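Local coordinates for protein glycoside Hydrolase (Bacteroides uniformis, PDB 5T99) that probably hydrolyses galactose-containing glycosides in agarose breakdown, as a family 2 glycoside hydrolase that binds the inhibitor galacto-isofagomine in its active site, at residues D100-I105 and E134-K139. Sequence-based numbering, arbitrary orientation.
Sequences DKIVRI and EIDITK. With EDO (1,2-ethanediol), chain M.
The backbone N of Val103 bonds not to a strand carbonyl but to a side-chain hydroxyl, Thr138 OG1, 3.0 Å away and nearly straight at 173°. Thr138 carries OG1 beside its own backbone N (chi1 -51°), where the hydroxyl also donates to the syn lone pair of Asp136 OD1; that carboxylate oxygen also accepts from Thr138 N at 3.0 Å, closing an Asx turn just past the end of strand 134-136. A valine at Thr138 would probably leave the Val103 N-H without its acceptor and remove one of the two donors that fix the Asp136 carboxylate. Ahead of this turn, Ile105 and Ile135 form an antiparallel hydrogen-bonded pair, Ile105 N to Ile135 O and Ile135 N to Ile105 O, both 3.0 Å, and Ile137 N reaches Val103 O. Along one face Ile135 lies beside Ile105, while Ile137 CG1 packs on Val103 CG1 at 3.6 Å. Across the other, Arg104 NH1 makes a salt bridge to Glu134 OE2 (3.0 Å), the guanidinium and carboxylate planes 79° apart. Glu134 OE2 is also salt-bridged to Arg175, and Arg104 NH2 to Asp177, both on strand 172-177, the other neighbour of strand 102-107 in the sugar-binding domain's sheet, whereas Ile135 and Ile137 pack against Val116 and Ile118 of strand 114-118 in the facing sheet.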
ATOM      1  N   ASP A 100     -16.768 -26.750  23.645  1.00 33.66           N
ATOM      2  CA  ASP A 100     -15.669 -27.727  23.454  1.00 34.25           C
ATOM      3  C   ASP A 100     -14.793 -27.513  22.204  1.00 32.98           C
ATOM      4  O   ASP A 100     -14.004 -28.391  21.843  1.00 31.26           O
ATOM      5  CB  ASP A 100     -16.194 -29.182  23.513  1.00 35.21           C
ATOM      6  CG  ASP A 100     -16.767 -29.544  24.888  1.00 35.69           C
ATOM      7  OD1 ASP A 100     -16.042 -29.360  25.896  1.00 34.16           O
ATOM      8  OD2 ASP A 100     -17.926 -30.019  24.952  1.00 34.31           O
ATOM      9  N   LYS A 101     -14.915 -26.332  21.589  1.00 31.65           N
ATOM     10  CA  LYS A 101     -14.114 -25.927  20.445  1.00 31.17           C
ATOM     11  C   LYS A 101     -12.916 -25.133  20.917  1.00 28.98           C
ATOM     12  O   LYS A 101     -12.926 -24.574  22.014  1.00 27.59           O
ATOM     13  CB  LYS A 101     -14.939 -25.052  19.492  1.00 32.95           C
ATOM     14  CG  LYS A 101     -15.745 -25.771  18.416  1.00 35.61           C
ATOM     15  CD  LYS A 101     -16.129 -27.204  18.752  1.00 37.17           C
ATOM     16  CE  LYS A 101     -17.149 -27.748  17.771  1.00 38.96           C
ATOM     17  NZ  LYS A 101     -17.282 -29.216  17.971  1.00 41.47           N
ATOM     18  N   ILE A 102     -11.889 -25.082  20.072  1.00 27.94           N
ATOM     19  CA  ILE A 102     -10.776 -24.152  20.259  1.00 27.50           C
ATOM     20  C   ILE A 102     -11.235 -22.833  19.665  1.00 25.82           C
ATOM     21  O   ILE A 102     -11.723 -22.793  18.542  1.00 24.89           O
ATOM     22  CB  ILE A 102      -9.484 -24.608  19.557  1.00 28.02           C
ATOM     23  CG1 ILE A 102      -9.091 -26.043  19.964  1.00 28.69           C
ATOM     24  CG2 ILE A 102      -8.349 -23.631  19.842  1.00 28.33           C
ATOM     25  CD1 ILE A 102      -8.800 -26.250  21.434  1.00 28.78           C
ATOM     26  N   VAL A 103     -11.096 -21.760  20.431  1.00 25.94           N
ATOM     27  CA  VAL A 103     -11.589 -20.448  20.025  1.00 25.81           C
ATOM     28  C   VAL A 103     -10.446 -19.457  20.154  1.00 24.77           C
ATOM     29  O   VAL A 103      -9.828 -19.376  21.205  1.00 25.25           O
ATOM     30  CB  VAL A 103     -12.781 -20.005  20.889  1.00 26.51           C
ATOM     31  CG1 VAL A 103     -13.321 -18.651  20.412  1.00 26.95           C
ATOM     32  CG2 VAL A 103     -13.875 -21.071  20.849  1.00 26.91           C
ATOM     33  N   ARG A 104     -10.153 -18.743  19.067  1.00 24.27           N
ATOM     34  CA  ARG A 104      -9.076 -17.746  19.017  1.00 23.48           C
ATOM     35  C   ARG A 104      -9.584 -16.471  18.349  1.00 22.72           C
ATOM     36  O   ARG A 104     -10.496 -16.528  17.517  1.00 21.76           O
ATOM     37  CB  ARG A 104      -7.888 -18.284  18.225  1.00 23.64           C
ATOM     38  CG  ARG A 104      -7.246 -19.550  18.796  1.00 24.27           C
ATOM     39  CD  ARG A 104      -6.313 -20.199  17.775  1.00 24.92           C
ATOM     40  NE  ARG A 104      -7.048 -20.851  16.677  1.00 25.08           N
ATOM     41  CZ  ARG A 104      -6.634 -20.979  15.406  1.00 24.81           C
ATOM     42  NH1 ARG A 104      -5.463 -20.487  14.993  1.00 24.59           N
ATOM     43  NH2 ARG A 104      -7.422 -21.605  14.520  1.00 24.48           N
ATOM     44  N   ILE A 105      -9.008 -15.331  18.731  1.00 21.78           N
ATOM     45  CA  ILE A 105      -9.294 -14.065  18.080  1.00 21.87           C
ATOM     46  C   ILE A 105      -7.999 -13.559  17.459  1.00 22.00           C
ATOM     47  O   ILE A 105      -6.998 -13.370  18.157  1.00 21.63           O
ATOM     48  CB  ILE A 105      -9.851 -12.987  19.033  1.00 21.94           C
ATOM     49  CG1 ILE A 105     -10.982 -13.537  19.905  1.00 22.05           C
ATOM     50  CG2 ILE A 105     -10.334 -11.771  18.245  1.00 21.92           C
ATOM     51  CD1 ILE A 105     -12.209 -13.983  19.155  1.00 22.17           C
ATOM     52  N   GLU A 134      -2.450 -13.131  17.852  1.00 22.59           N
ATOM     53  CA  GLU A 134      -3.566 -14.043  18.101  1.00 23.32           C
ATOM     54  C   GLU A 134      -3.707 -14.292  19.597  1.00 22.63           C
ATOM     55  O   GLU A 134      -2.711 -14.474  20.266  1.00 21.94           O
ATOM     56  CB  GLU A 134      -3.275 -15.362  17.392  1.00 23.83           C
ATOM     57  CG  GLU A 134      -4.482 -16.250  17.279  1.00 24.92           C
ATOM     58  CD  GLU A 134      -4.239 -17.469  16.415  1.00 25.45           C
ATOM     59  OE1 GLU A 134      -3.434 -18.342  16.827  1.00 24.74           O
ATOM     60  OE2 GLU A 134      -4.892 -17.556  15.345  1.00 26.08           O
ATOM     61  N   ILE A 135      -4.929 -14.298  20.116  1.00 23.29           N
ATOM     62  CA  ILE A 135      -5.171 -14.690  21.511  1.00 24.75           C
ATOM     63  C   ILE A 135      -6.021 -15.959  21.524  1.00 24.24           C
ATOM     64  O   ILE A 135      -6.935 -16.104  20.711  1.00 24.31           O
ATOM     65  CB  ILE A 135      -5.850 -13.571  22.336  1.00 26.32           C
ATOM     66  CG1 ILE A 135      -7.345 -13.472  21.997  1.00 28.79           C
ATOM     67  CG2 ILE A 135      -5.141 -12.240  22.119  1.00 26.29           C
ATOM     68  CD1 ILE A 135      -8.084 -12.354  22.696  1.00 30.77           C
ATOM     69  N   ASP A 136      -5.716 -16.874  22.436  1.00 24.01           N
ATOM     70  CA  ASP A 136      -6.526 -18.074  22.621  1.00 24.88           C
ATOM     71  C   ASP A 136      -7.452 -17.839  23.810  1.00 24.69           C
ATOM     72  O   ASP A 136      -6.996 -17.755  24.953  1.00 25.01           O
ATOM     73  CB  ASP A 136      -5.627 -19.297  22.839  1.00 25.39           C
ATOM     74  CG  ASP A 136      -6.382 -20.607  22.726  1.00 27.02           C
ATOM     75  OD1 ASP A 136      -7.579 -20.646  23.064  1.00 28.83           O
ATOM     76  OD2 ASP A 136      -5.780 -21.618  22.311  1.00 27.52           O
ATOM     77  N   ILE A 137      -8.752 -17.736  23.536  1.00 25.30           N
ATOM     78  CA  ILE A 137      -9.759 -17.521  24.594  1.00 26.31           C
ATOM     79  C   ILE A 137     -10.501 -18.791  25.064  1.00 26.94           C
ATOM     80  O   ILE A 137     -11.444 -18.691  25.854  1.00 27.23           O
ATOM     81  CB  ILE A 137     -10.775 -16.415  24.209  1.00 25.08           C
ATOM     82  CG1 ILE A 137     -11.713 -16.852  23.081  1.00 25.29           C
ATOM     83  CG2 ILE A 137     -10.043 -15.144  23.832  1.00 24.92           C
ATOM     84  CD1 ILE A 137     -12.962 -16.000  22.971  1.00 25.16           C
ATOM     85  N   THR A 138     -10.055 -19.965  24.609  1.00 27.63           N
ATOM     86  CA  THR A 138     -10.712 -21.240  24.894  1.00 28.75           C
ATOM     87  C   THR A 138     -10.961 -21.513  26.379  1.00 30.72           C
ATOM     88  O   THR A 138     -12.047 -21.948  26.752  1.00 30.36           O
ATOM     89  CB  THR A 138      -9.885 -22.414  24.328  1.00 29.09           C
ATOM     90  OG1 THR A 138      -9.575 -22.162  22.953  1.00 29.55           O
ATOM     91  CG2 THR A 138     -10.643 -23.754  24.443  1.00 28.65           C
ATOM     92  N   LYS A 139      -9.953 -21.287  27.216  1.00 33.84           N
ATOM     93  CA  LYS A 139     -10.050 -21.622  28.648  1.00 37.80           C
ATOM     94  C   LYS A 139     -10.967 -20.684  29.446  1.00 37.32           C
ATOM     95  O   LYS A 139     -11.517 -21.095  30.461  1.00 37.04           O
ATOM     96  CB  LYS A 139      -8.660 -21.662  29.292  1.00 41.07           C
ATOM     97  CG  LYS A 139      -7.819 -22.809  28.781  1.00 45.15           C
ATOM     98  CD  LYS A 139      -6.392 -22.753  29.295  1.00 49.15           C
ATOM     99  CE  LYS A 139      -5.552 -23.862  28.668  1.00 52.54           C
ATOM    100  NZ  LYS A 139      -4.337 -24.153  29.483  1.00 55.36           N
TER
HETATM  101  C1  EDO M 911     -15.788 -23.564  25.356  1.00 29.82           C
HETATM  102  O1  EDO M 911     -16.502 -24.757  25.711  1.00 28.92           O
HETATM  103  C2  EDO M 911     -14.278 -23.778  25.300  1.00 30.28           C
HETATM  104  O2  EDO M 911     -13.918 -24.993  24.621  1.00 31.44           O
HETATM  105  O   HOH W   1      -2.511 -20.920  16.191  1.00 16.33           O